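PDB 4APM: apical membrane antigen 1 from Babesia divergens, which probably takes part in host-cell invasion at the moving junction that this apicomplexan parasite forms with the cell it enters, and binds a calcium ion. Local coordinates for residues 225-230 and 327-332; 319-324 and 341-346; 10-15 and 357-362; 50-55 and 217-222; 362-367 and 389-394. All coordinates share one frame; numbering follows the deposited sequence.

Contact 1: 225-230 and 327-332; sequences AIFGRG and RVIEET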
# COMPACT_ATOMS: atom_id res chain seq x y z
N ALA A 225 -1.47 15.04 4.89
CA ALA A 225 -0.03 14.81 4.65
C ALA A 225 0.31 14.75 3.19
O ALA A 225 -0.43 14.18 2.38
CB ALA A 225 0.43 13.52 5.34
N ILE A 226 1.48 15.30 2.88
CA ILE A 226 2.09 15.20 1.58
C ILE A 226 3.46 14.55 1.81
O ILE A 226 4.17 14.92 2.75
CB ILE A 226 2.36 16.58 0.98
CG1 ILE A 226 1.06 17.34 0.72
CG2 ILE A 226 3.23 16.48 -0.29
CD1 ILE A 226 1.28 18.80 0.42
N PHE A 227 3.80 13.56 0.98
CA PHE A 227 5.10 12.88 1.06
C PHE A 227 6.25 13.80 0.63
O PHE A 227 6.15 14.46 -0.39
CB PHE A 227 5.11 11.67 0.11
CG PHE A 227 4.29 10.51 0.59
CD1 PHE A 227 4.55 9.94 1.83
CD2 PHE A 227 3.33 9.94 -0.23
CE1 PHE A 227 3.83 8.84 2.27
CE2 PHE A 227 2.64 8.82 0.19
CZ PHE A 227 2.88 8.27 1.45
N GLY A 228 7.36 13.77 1.36
CA GLY A 228 8.53 14.55 0.98
C GLY A 228 9.85 13.84 1.24
O GLY A 228 9.89 12.75 1.84
N ARG A 229 10.94 14.47 0.81
CA ARG A 229 12.27 14.10 1.30
C ARG A 229 12.98 15.28 1.93
O ARG A 229 12.82 16.44 1.50
CB ARG A 229 13.13 13.49 0.17
CG ARG A 229 12.59 12.14 -0.36
CD ARG A 229 13.39 11.63 -1.55
NE ARG A 229 14.81 11.48 -1.24
CZ ARG A 229 15.31 10.53 -0.46
NH1 ARG A 229 14.52 9.62 0.09
NH2 ARG A 229 16.62 10.48 -0.23
N GLY A 230 13.76 15.00 2.97
CA GLY A 230 14.55 16.02 3.64
C GLY A 230 15.47 16.71 2.67
O GLY A 230 16.10 16.08 1.82
N ARG A 327 -1.18 12.75 -7.31
CA ARG A 327 0.20 12.78 -7.77
C ARG A 327 0.92 11.47 -7.41
O ARG A 327 1.22 11.24 -6.25
CB ARG A 327 0.96 13.97 -7.18
CG ARG A 327 0.34 15.34 -7.47
CD ARG A 327 1.35 16.47 -7.20
NE ARG A 327 1.83 16.47 -5.80
CZ ARG A 327 3.06 16.12 -5.41
NH1 ARG A 327 4.01 15.76 -6.29
NH2 ARG A 327 3.38 16.18 -4.12
N VAL A 328 1.17 10.62 -8.40
CA VAL A 328 1.92 9.43 -8.10
C VAL A 328 3.43 9.62 -8.21
O VAL A 328 3.91 10.40 -9.03
CB VAL A 328 1.31 8.11 -8.65
CG1 VAL A 328 -0.00 8.34 -9.38
CG2 VAL A 328 2.31 7.22 -9.38
N ILE A 329 4.14 9.10 -7.21
CA ILE A 329 5.57 9.33 -7.05
C ILE A 329 6.37 8.03 -7.00
O ILE A 329 5.84 6.97 -6.71
CB ILE A 329 5.89 10.18 -5.80
CG1 ILE A 329 5.42 9.47 -4.52
CG2 ILE A 329 5.33 11.60 -5.95
CD1 ILE A 329 5.86 10.14 -3.22
N GLU A 330 7.66 8.13 -7.29
CA GLU A 330 8.47 6.94 -7.38
C GLU A 330 9.74 7.01 -6.55
O GLU A 330 10.52 6.06 -6.57
CB GLU A 330 8.79 6.60 -8.84
CG GLU A 330 9.80 7.52 -9.51
CD GLU A 330 9.84 7.29 -11.01
OE1 GLU A 330 9.52 6.17 -11.48
OE2 GLU A 330 10.14 8.25 -11.74
N GLU A 331 9.93 8.10 -5.83
CA GLU A 331 11.05 8.21 -4.91
C GLU A 331 10.57 7.85 -3.51
O GLU A 331 9.41 8.12 -3.15
CB GLU A 331 11.61 9.64 -4.90
CG GLU A 331 12.14 10.12 -6.25
CD GLU A 331 12.46 11.62 -6.26
OE1 GLU A 331 12.74 12.19 -5.17
OE2 GLU A 331 12.44 12.22 -7.37
N THR A 332 11.47 7.28 -2.72
CA THR A 332 11.12 6.82 -1.39
C THR A 332 10.92 8.03 -0.47
O THR A 332 11.78 8.87 -0.37
CB THR A 332 12.22 5.90 -0.83
OG1 THR A 332 12.34 4.74 -1.65
CG2 THR A 332 11.88 5.46 0.58
O HOH W 1 4.86 14.09 -2.78
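Arg327 and Ile329 face Ile226 and Phe227 where strand 225-231 of the mixed sheet packs on strand 325-329 of the four-stranded antiparallel sheet, in what is probably the PAN-like domain II. The touching parts run 36° apart, and no backbone-to-backbone bond links them; side chains, and one carbonyl, do. Arg327 comes first: its chain bends at chi3, and NH2 lies 3.8 Å from Ile226 CG2, which meets the guanidinium at its edge. A water 2.7 Å from Phe227 O also takes a weak bond from Arg327 NH2, while NH1 is occupied by Ile238 O and Ser240 OG. Ile329 follows, with CG1 between its backbone N and carbonyl carbon (chi1 61°), and its CD1 comes within 3.7 Å of Phe227 CB and 3.9 Å of Phe227 CD2. The ring of Phe227 also stacks edge-to-face with Trp316. Glu331 crosses Arg229 at about a right angle; OE1 lies 3.7 Å from Arg229 CD but beyond salt-bridge distance of NE, so any attraction between the charges is probably modest. At Thr332 the backbone takes over: its carbonyl O accepts from Arg229 NH1 at 2.9 Å (155° at the hydrogen), close to the guanidinium plane.

Contact 2: 319-324 and 341-346; sequences YDSNTG and GSFAMT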
# COMPACT_ATOMS: atom_id res chain seq x y z
N TYR A 319 -2.96 12.35 -2.59
CA TYR A 319 -4.27 12.67 -3.06
C TYR A 319 -4.75 13.93 -2.37
O TYR A 319 -4.91 13.95 -1.15
CB TYR A 319 -5.23 11.53 -2.80
CG TYR A 319 -6.63 11.91 -3.17
CD1 TYR A 319 -6.94 12.24 -4.49
CD2 TYR A 319 -7.60 12.07 -2.19
CE1 TYR A 319 -8.24 12.61 -4.85
CE2 TYR A 319 -8.88 12.45 -2.53
CZ TYR A 319 -9.19 12.72 -3.84
OH TYR A 319 -10.45 13.13 -4.14
N ASP A 320 -4.97 14.98 -3.15
CA ASP A 320 -5.48 16.23 -2.61
C ASP A 320 -7.00 16.20 -2.67
O ASP A 320 -7.57 16.28 -3.75
CB ASP A 320 -4.97 17.41 -3.43
CG ASP A 320 -5.32 18.75 -2.79
OD1 ASP A 320 -6.47 18.90 -2.29
OD2 ASP A 320 -4.45 19.64 -2.77
N SER A 321 -7.65 16.03 -1.53
CA SER A 321 -9.10 15.89 -1.54
C SER A 321 -9.84 17.19 -1.87
O SER A 321 -11.01 17.15 -2.20
CB SER A 321 -9.62 15.30 -0.23
OG SER A 321 -9.23 16.11 0.86
N ASN A 322 -9.16 18.34 -1.83
CA ASN A 322 -9.76 19.62 -2.26
C ASN A 322 -9.78 19.83 -3.76
O ASN A 322 -10.68 20.48 -4.27
CB ASN A 322 -9.06 20.82 -1.60
CG ASN A 322 -8.94 20.68 -0.09
OD1 ASN A 322 -7.87 20.85 0.48
ND2 ASN A 322 -10.05 20.33 0.56
N THR A 323 -8.77 19.31 -4.46
CA THR A 323 -8.67 19.48 -5.91
C THR A 323 -8.97 18.19 -6.69
O THR A 323 -9.33 18.22 -7.89
CB THR A 323 -7.27 20.01 -6.32
OG1 THR A 323 -6.25 19.11 -5.85
CG2 THR A 323 -7.02 21.39 -5.75
N GLY A 324 -8.77 17.06 -6.03
CA GLY A 324 -8.82 15.77 -6.70
C GLY A 324 -7.55 15.42 -7.46
O GLY A 324 -7.49 14.41 -8.16
N GLY A 341 -6.49 18.40 3.99
CA GLY A 341 -7.17 17.82 2.84
C GLY A 341 -6.33 16.88 1.98
O GLY A 341 -6.86 16.21 1.08
N SER A 342 -5.03 16.83 2.22
CA SER A 342 -4.17 15.92 1.45
C SER A 342 -4.01 14.54 2.10
O SER A 342 -3.87 14.42 3.33
CB SER A 342 -2.80 16.55 1.20
OG SER A 342 -1.87 15.54 0.84
N PHE A 343 -3.97 13.49 1.27
CA PHE A 343 -3.81 12.12 1.79
C PHE A 343 -2.59 11.42 1.22
O PHE A 343 -2.42 11.37 0.00
CB PHE A 343 -5.06 11.30 1.53
CG PHE A 343 -6.24 11.70 2.37
CD1 PHE A 343 -7.07 12.77 1.99
CD2 PHE A 343 -6.53 11.02 3.57
CE1 PHE A 343 -8.16 13.14 2.77
CE2 PHE A 343 -7.63 11.38 4.33
CZ PHE A 343 -8.45 12.43 3.93
N ALA A 344 -1.71 10.92 2.08
CA ALA A 344 -0.48 10.30 1.62
C ALA A 344 -0.75 8.81 1.61
O ALA A 344 -0.95 8.21 2.67
CB ALA A 344 0.68 10.63 2.56
N MET A 345 -0.84 8.23 0.42
CA MET A 345 -1.29 6.85 0.26
C MET A 345 -0.18 5.94 -0.29
O MET A 345 0.74 6.43 -0.96
CB MET A 345 -2.50 6.85 -0.65
CG MET A 345 -3.60 7.78 -0.10
SD MET A 345 -4.95 7.85 -1.23
CE MET A 345 -5.80 6.31 -0.83
N THR A 346 -0.28 4.64 -0.03
CA THR A 346 0.70 3.70 -0.58
C THR A 346 0.02 2.52 -1.27
O THR A 346 -1.19 2.26 -1.03
CB THR A 346 1.71 3.18 0.47
OG1 THR A 346 1.12 2.10 1.18
CG2 THR A 346 2.15 4.26 1.47
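Tyr319 and Phe343 form an antiparallel hydrogen-bonded pair whose rings are sent off differently: Tyr319 CG is anti to its backbone N (chi1 175°), whereas Phe343 CG is anti to its carbonyl carbon (chi1 -71°). As a directly paired couple, the two residues put their side chains on one face of the sheet, and the rings touch through Tyr319 CD2 and Phe343 CD1, 4.3 Å apart. Met345 adds its sulfur on that same side, SD resting 4.0 Å from Tyr319 CB. The backbone holds the pair firmly. Tyr319 N donates to Phe343 O at 2.8 Å in a nearly straight bond of 173°, and Phe343 N returns one to Tyr319 O, an oxygen that also receives a CA-H...O contact from Ser342. One step on, Asp320 and Ser342 make the non-hydrogen-bonded pair, and beyond it Ser321 N reaches Gly341 O at 2.7 Å. Ser321 OG is modelled so near that same oxygen that the bond is doubtful, but it also sits at the edge of the Phe343 ring, 3.7 Å from CE1. Asp320 OD1 accepts from Asn322 N at 2.8 Å, an Asx turn, and from Thr323 N at 3.2 Å, above the carboxylate plane, which makes an Asx motif; Gly324 N also bonds back to Asp320 O. These residues lead from strand 316-320 into strand 325-329. Helix 249-257 covers the Tyr319 and Met345 side through Ala249, Cys252 and Ser253, while Ser342 and Ala344 on the other face meet strand 225-231.

Contact 3: 10-15 and 357-362; sequences DIWGRY and VPFPCD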
# COMPACT_ATOMS: atom_id res chain seq x y z
N ASP A 10 16.40 12.62 9.99
CA ASP A 10 16.61 12.11 11.35
C ASP A 10 15.35 12.11 12.20
O ASP A 10 15.00 11.09 12.76
CB ASP A 10 17.74 12.87 12.07
CG ASP A 10 19.11 12.62 11.45
OD1 ASP A 10 19.32 11.52 10.88
OD2 ASP A 10 19.96 13.53 11.51
N ILE A 11 14.67 13.24 12.31
CA ILE A 11 13.54 13.28 13.24
C ILE A 11 12.31 12.51 12.72
O ILE A 11 11.46 12.07 13.50
CB ILE A 11 13.23 14.70 13.79
CG1 ILE A 11 11.97 15.30 13.15
CG2 ILE A 11 14.44 15.63 13.67
CD1 ILE A 11 11.13 16.10 14.12
N TRP A 12 12.29 12.23 11.42
CA TRP A 12 11.22 11.43 10.81
C TRP A 12 11.55 9.95 10.75
O TRP A 12 10.67 9.12 10.48
CB TRP A 12 10.90 11.97 9.42
CG TRP A 12 9.99 13.16 9.43
CD1 TRP A 12 10.33 14.50 9.24
CD2 TRP A 12 8.53 13.15 9.59
NE1 TRP A 12 9.21 15.30 9.27
CE2 TRP A 12 8.10 14.55 9.49
CE3 TRP A 12 7.58 12.17 9.78
CZ2 TRP A 12 6.77 14.91 9.61
CZ3 TRP A 12 6.24 12.55 9.92
CH2 TRP A 12 5.85 13.90 9.84
N GLY A 13 12.80 9.60 11.02
CA GLY A 13 13.34 8.29 10.68
C GLY A 13 12.57 7.12 11.26
O GLY A 13 12.39 6.10 10.60
N ARG A 14 12.09 7.24 12.48
CA ARG A 14 11.37 6.15 13.10
C ARG A 14 10.01 5.95 12.44
O ARG A 14 9.65 4.83 12.07
CB ARG A 14 11.22 6.34 14.60
CG ARG A 14 10.97 5.03 15.33
CD ARG A 14 11.07 5.17 16.84
NE ARG A 14 9.76 5.03 17.48
CZ ARG A 14 9.03 6.04 17.94
NH1 ARG A 14 9.50 7.29 17.87
NH2 ARG A 14 7.85 5.81 18.48
N TYR A 15 9.28 7.06 12.25
CA TYR A 15 7.94 7.02 11.70
C TYR A 15 7.94 6.56 10.23
O TYR A 15 6.99 5.95 9.76
CB TYR A 15 7.27 8.40 11.82
CG TYR A 15 5.79 8.40 11.44
CD1 TYR A 15 4.80 7.96 12.34
CD2 TYR A 15 5.38 8.84 10.18
CE1 TYR A 15 3.45 7.95 11.98
CE2 TYR A 15 4.04 8.87 9.83
CZ TYR A 15 3.07 8.41 10.71
OH TYR A 15 1.74 8.40 10.31
N VAL A 357 -5.10 7.64 9.14
CA VAL A 357 -4.48 7.74 10.41
C VAL A 357 -4.07 9.21 10.45
O VAL A 357 -3.69 9.76 9.42
CB VAL A 357 -3.28 6.76 10.41
CG1 VAL A 357 -1.92 7.43 10.49
CG2 VAL A 357 -3.50 5.62 11.40
N PRO A 358 -4.24 9.88 11.60
CA PRO A 358 -3.95 11.32 11.62
C PRO A 358 -2.48 11.61 11.39
O PRO A 358 -1.63 10.78 11.74
CB PRO A 358 -4.36 11.75 13.04
CG PRO A 358 -4.41 10.48 13.84
CD PRO A 358 -4.88 9.44 12.86
N PHE A 359 -2.17 12.77 10.79
CA PHE A 359 -0.79 13.30 10.73
C PHE A 359 -0.14 13.20 12.12
O PHE A 359 -0.83 13.35 13.14
CB PHE A 359 -0.80 14.76 10.23
CG PHE A 359 0.58 15.31 9.94
CD1 PHE A 359 1.41 15.69 10.97
CD2 PHE A 359 1.07 15.32 8.65
CE1 PHE A 359 2.69 16.12 10.72
CE2 PHE A 359 2.36 15.74 8.38
CZ PHE A 359 3.17 16.15 9.42
N PRO A 360 1.17 12.85 12.20
CA PRO A 360 1.73 12.71 13.55
C PRO A 360 2.18 14.06 14.15
O PRO A 360 3.33 14.47 13.99
CB PRO A 360 2.91 11.76 13.35
CG PRO A 360 3.34 11.98 11.94
CD PRO A 360 2.10 12.35 11.16
N CYS A 361 1.25 14.72 14.85
CA CYS A 361 1.43 16.09 15.32
C CYS A 361 2.69 16.31 16.11
O CYS A 361 3.23 17.41 16.13
CB CYS A 361 0.24 16.50 16.17
SG CYS A 361 -1.31 15.98 15.42
N ASP A 362 3.17 15.26 16.76
CA ASP A 362 4.35 15.40 17.61
C ASP A 362 5.67 15.51 16.85
O ASP A 362 6.70 15.79 17.45
CB ASP A 362 4.42 14.26 18.63
CG ASP A 362 4.39 12.89 17.97
OD1 ASP A 362 3.57 12.68 17.05
OD2 ASP A 362 5.17 12.01 18.39
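Pro360 is the bump and Trp12 with Tyr15 the hollow: the proline ring pushes between two aromatic side chains that helix 8-16 presents to the loop 357-362. Its CG stands over the centre of the Tyr15 ring, 3.8 Å from the centroid and 13° off the normal, a CH-pi contact. The same atom lies 3.6 Å from Trp12 CZ3, the two side chains crossing at about a right angle. In Tyr15 a chi1 of -172° sets CG anti to the backbone N, and the ring lies with one face under Pro360 CG; at its end OH meets Val357 CG1 tip to tip, 3.8 Å apart. Trp12 makes a second contact. Its CH2 corner lies 3.5 Å from Phe359 CZ, which is at the edge of the indole and near its plane, with the two ring planes close to perpendicular. Phe359 in turn has Pro360 CD above one face, displaced toward the rim, so that Pro360 touches both Trp12 and Phe359, which also touch each other. The polar end of the indole is held elsewhere, NE1 being bonded to Thr365 OG1, and Phe359 packs on Leu336 and Ile338 of strand 335-339. Just past the proline, Cys361 is tied to Cys409 by a disulfide. The N-terminal helix is thus fastened to the loop that probably opens domain III, by a CH-pi contact and apolar packing around Pro360, the centre of an inverse gamma turn.

Contact 4: 50-55 and 217-222; sequences KCPVMG and CPMYPV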
# COMPACT_ATOMS: atom_id res chain seq x y z
N LYS A 50 6.36 -8.98 2.43
CA LYS A 50 6.25 -8.98 3.88
C LYS A 50 5.05 -8.16 4.45
O LYS A 50 4.65 -8.33 5.62
CB LYS A 50 7.57 -8.53 4.51
CG LYS A 50 8.70 -9.56 4.40
CD LYS A 50 10.01 -9.06 5.00
CE LYS A 50 10.41 -7.71 4.40
NZ LYS A 50 11.85 -7.34 4.56
N CYS A 51 4.44 -7.33 3.59
CA CYS A 51 3.21 -6.63 3.90
C CYS A 51 2.02 -7.27 3.17
O CYS A 51 2.12 -7.62 2.00
CB CYS A 51 3.33 -5.19 3.47
SG CYS A 51 4.63 -4.29 4.33
N PRO A 52 0.88 -7.42 3.88
CA PRO A 52 -0.35 -7.70 3.16
C PRO A 52 -0.74 -6.47 2.34
O PRO A 52 -0.27 -5.36 2.62
CB PRO A 52 -1.36 -7.94 4.30
CG PRO A 52 -0.75 -7.27 5.54
CD PRO A 52 0.62 -6.76 5.18
N VAL A 53 -1.49 -6.68 1.26
CA VAL A 53 -1.89 -5.61 0.35
C VAL A 53 -3.43 -5.45 0.41
O VAL A 53 -4.17 -6.33 -0.04
CB VAL A 53 -1.45 -5.95 -1.10
CG1 VAL A 53 -1.78 -4.82 -2.04
CG2 VAL A 53 0.06 -6.27 -1.14
N MET A 54 -3.91 -4.37 1.01
CA MET A 54 -5.36 -4.20 1.18
C MET A 54 -6.03 -3.90 -0.17
O MET A 54 -5.47 -3.18 -1.02
CB MET A 54 -5.68 -3.08 2.16
CG MET A 54 -5.23 -3.34 3.57
SD MET A 54 -5.66 -1.97 4.67
CE MET A 54 -7.41 -2.28 5.01
N GLY A 55 -7.20 -4.47 -0.39
CA GLY A 55 -7.95 -4.16 -1.59
C GLY A 55 -7.44 -4.80 -2.87
O GLY A 55 -7.98 -4.55 -3.94
N CYS A 217 4.42 -1.85 8.37
CA CYS A 217 4.01 -1.66 6.98
C CYS A 217 3.13 -0.41 6.94
O CYS A 217 2.41 -0.15 7.90
CB CYS A 217 3.18 -2.87 6.52
SG CYS A 217 4.08 -4.41 6.32
N PRO A 218 3.16 0.35 5.83
CA PRO A 218 2.32 1.54 5.76
C PRO A 218 0.88 1.19 5.35
O PRO A 218 0.49 1.43 4.21
CB PRO A 218 2.99 2.35 4.63
CG PRO A 218 3.52 1.29 3.71
CD PRO A 218 4.04 0.23 4.64
N MET A 219 0.07 0.70 6.29
CA MET A 219 -1.26 0.18 5.97
C MET A 219 -2.32 1.26 5.82
O MET A 219 -3.37 1.00 5.24
CB MET A 219 -1.71 -0.86 7.01
CG MET A 219 -0.71 -2.01 7.19
SD MET A 219 -0.27 -2.84 5.63
CE MET A 219 -1.88 -3.29 5.02
N TYR A 220 -2.04 2.47 6.28
CA TYR A 220 -3.07 3.51 6.28
C TYR A 220 -2.66 4.80 5.61
O TYR A 220 -1.57 5.32 5.86
CB TYR A 220 -3.61 3.76 7.71
CG TYR A 220 -3.90 2.48 8.44
CD1 TYR A 220 -4.95 1.65 8.06
CD2 TYR A 220 -3.03 2.01 9.42
CE1 TYR A 220 -5.17 0.43 8.68
CE2 TYR A 220 -3.24 0.79 10.06
CZ TYR A 220 -4.31 0.01 9.68
OH TYR A 220 -4.51 -1.21 10.31
N PRO A 221 -3.56 5.36 4.78
CA PRO A 221 -3.37 6.73 4.34
C PRO A 221 -3.06 7.65 5.56
O PRO A 221 -3.68 7.49 6.63
CB PRO A 221 -4.72 7.10 3.72
CG PRO A 221 -5.30 5.79 3.30
CD PRO A 221 -4.88 4.84 4.38
N VAL A 222 -2.10 8.56 5.42
CA VAL A 222 -1.90 9.58 6.44
C VAL A 222 -2.65 10.86 6.06
O VAL A 222 -2.38 11.48 4.99
CB VAL A 222 -0.41 9.85 6.68
CG1 VAL A 222 -0.23 10.79 7.87
CG2 VAL A 222 0.34 8.53 6.92
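Met219, which reaches Pro52 and Met54 across the contact, lays its CB over the centre of one face of the neighbouring Tyr220 ring, 3.7 Å above the plane; the hydroxyl of that ring is anchored by Glu214. The pyrrolidine of Pro52 is met by Met219 at about a right angle, its CD lying 4.0 Å from Met219 SD. Two bends, at chi2 and chi3, curl the methionine back on itself, so that CE ends 3.6 Å from Pro52 O and 3.7 Å from Met54 CG. Met54 SD lies 3.8 Å from Met219 O and 4.0 Å from Met219 CE, so the methyl of Met219 lies against the Met54 chain. Beside this sulfur-rich patch, Cys51 SG and Cys217 SG are joined in a disulfide, 2.1 Å apart. Both SG atoms stand anti to their carbonyl carbons, and the C-S-S-C torsion is -94°. Trp213 of helix 213-216 touches both Pro52 and Met219, and Tyr203 of strand 202-205 touches Pro52 and Met54, closing in the buried cluster. The contact joins the chain entering edge strand 53-54 of the five-stranded sheet to the loop that leaves helix 213-216, both probably in domain I. Chemically it combines a covalent bond, its torsion near the preferred 90° in magnitude, with apolar and sulfur packing: the crosslink limits how far apart the two segments can be at that point, and the methionine and proline side chains pack beside it.

Contact 5: 362-367 and 389-394; sequences DIVTNG and ALSREA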
# COMPACT_ATOMS: atom_id res chain seq x y z
N ASP A 362 3.17 15.26 16.76
CA ASP A 362 4.35 15.40 17.61
C ASP A 362 5.67 15.51 16.85
O ASP A 362 6.70 15.79 17.45
CB ASP A 362 4.42 14.26 18.63
CG ASP A 362 4.39 12.89 17.97
OD1 ASP A 362 3.57 12.68 17.05
OD2 ASP A 362 5.17 12.01 18.39
N ILE A 363 5.68 15.24 15.55
CA ILE A 363 6.94 15.30 14.77
C ILE A 363 6.97 16.58 13.93
O ILE A 363 6.18 16.75 13.00
CB ILE A 363 7.13 14.04 13.89
CG1 ILE A 363 7.23 12.77 14.75
CG2 ILE A 363 8.37 14.16 13.01
CD1 ILE A 363 7.01 11.49 13.97
N VAL A 364 7.84 17.51 14.31
CA VAL A 364 7.68 18.91 13.88
C VAL A 364 8.87 19.33 13.01
O VAL A 364 10.02 19.18 13.41
CB VAL A 364 7.48 19.88 15.08
CG1 VAL A 364 7.20 21.29 14.60
CG2 VAL A 364 6.33 19.40 15.97
N THR A 365 8.57 19.79 11.80
CA THR A 365 9.58 20.25 10.84
C THR A 365 8.93 21.28 9.91
O THR A 365 7.72 21.33 9.81
CB THR A 365 10.14 19.09 9.97
OG1 THR A 365 9.06 18.41 9.31
CG2 THR A 365 10.93 18.09 10.81
N ASN A 366 9.74 22.09 9.24
CA ASN A 366 9.22 22.98 8.19
C ASN A 366 9.07 22.25 6.82
O ASN A 366 10.00 21.58 6.36
CB ASN A 366 10.13 24.21 8.06
CG ASN A 366 9.69 25.14 6.94
OD1 ASN A 366 8.67 25.82 7.05
ND2 ASN A 366 10.42 25.12 5.83
N GLY A 367 7.91 22.40 6.18
CA GLY A 367 7.66 21.72 4.91
C GLY A 367 7.37 22.64 3.74
O GLY A 367 6.71 23.67 3.91
N ALA A 389 4.05 24.23 8.69
CA ALA A 389 4.67 23.72 9.92
C ALA A 389 3.63 23.64 11.03
O ALA A 389 2.64 24.36 11.01
CB ALA A 389 5.85 24.60 10.34
N LEU A 390 3.83 22.72 11.98
CA LEU A 390 2.91 22.53 13.11
C LEU A 390 3.09 23.59 14.22
O LEU A 390 2.28 23.67 15.14
CB LEU A 390 3.12 21.14 13.70
CG LEU A 390 2.11 20.02 13.48
CD1 LEU A 390 1.01 20.41 12.52
CD2 LEU A 390 2.83 18.77 13.04
N SER A 391 4.20 24.33 14.16
CA SER A 391 4.49 25.40 15.11
C SER A 391 5.00 26.66 14.40
O SER A 391 5.65 26.57 13.34
CB SER A 391 5.55 24.94 16.11
OG SER A 391 6.84 25.06 15.55
N ARG A 392 4.72 27.83 15.00
CA ARG A 392 5.14 29.13 14.45
C ARG A 392 6.67 29.27 14.47
O ARG A 392 7.28 29.84 13.56
CB ARG A 392 4.50 30.26 15.27
CG ARG A 392 4.18 31.53 14.48
CD ARG A 392 3.04 32.31 15.13
NE ARG A 392 2.23 33.07 14.17
CZ ARG A 392 0.89 33.16 14.21
NH1 ARG A 392 0.22 32.52 15.15
NH2 ARG A 392 0.23 33.86 13.29
N GLU A 393 7.28 28.71 15.51
CA GLU A 393 8.73 28.75 15.65
C GLU A 393 9.46 27.90 14.59
O GLU A 393 10.52 28.30 14.09
CB GLU A 393 9.14 28.31 17.07
CG GLU A 393 8.23 27.25 17.69
CD GLU A 393 7.16 27.82 18.64
OE1 GLU A 393 7.51 28.18 19.79
OE2 GLU A 393 5.97 27.85 18.26
N ALA A 394 8.87 26.75 14.25
CA ALA A 394 9.46 25.84 13.25
C ALA A 394 9.27 26.34 11.80
O ALA A 394 10.14 26.15 10.95
CB ALA A 394 8.90 24.44 13.40
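Val364 leans toward the turn formed by Leu390, Ser391 and Ala394, and its branches divide the work. CB itself stays back, 4.7 Å from Leu390 CB. CG1 does most of the touching: anti to the backbone N (chi1 -175°), it meets Ala394 CB at 3.8 Å, Ser391 OG at 3.9 Å and Leu390 CB at 4.2 Å. CG2, anti to the carbonyl carbon, approaches the other segment to 4.3 Å, again at Leu390 CB. Ser391 OG, one of the atoms that CG1 meets, sits between the backbone N and the carbonyl carbon and accepts a bond from Ala394 N at 2.9 Å (149° at the hydrogen). On either side of Val364 in the sequence the backbone also takes part: Ile363 O is met by Leu390 CD2, and Thr365 O by Ala389 CB. Further along, Asn366 CB lies 3.5 Å from Ala394 O, while its amide is engaged elsewhere, ND2 with Ser234 OG and OD1 with Lys396 N. The Leu390 side chain also touches Phe359, Cys409 and Tyr412. The two segments run into the neighbouring strands 367-368 and 387-389 of the mixed sheet, where Gly367 pairs with Thr388 through the backbone, so the contact carries their association out into the loops. The 389-394 side carries an ST motif, Ser391 capturing the amide three residues on as the chain takes up helical backbone angles, without the regular helical bonds, at 392-394, in what is probably domain III.

How the contacts relate
From the N terminus, helix 8-16 opens contact 3, which closes only at 357-362 and so encloses three others. Within that span, contact 4 opens at 50-55 and closes at 217-222. Contact 1 opens just after it at 225-230, and contact 2 opens at 319-324 before contact 1 closes at 327-332; contact 2 then closes at 341-346, so the two cross. Contact 1 spans the mixed and four-stranded sheets; contact 2 pairs two strands of the latter. Contact 4 meets contacts 2 and 3 through Val222 and Pro221. Contact 5 follows contact 3, sharing Asp362 and joined to it by Trp12 and Thr365. Together they probably bind the N-terminal helix and domains I-III.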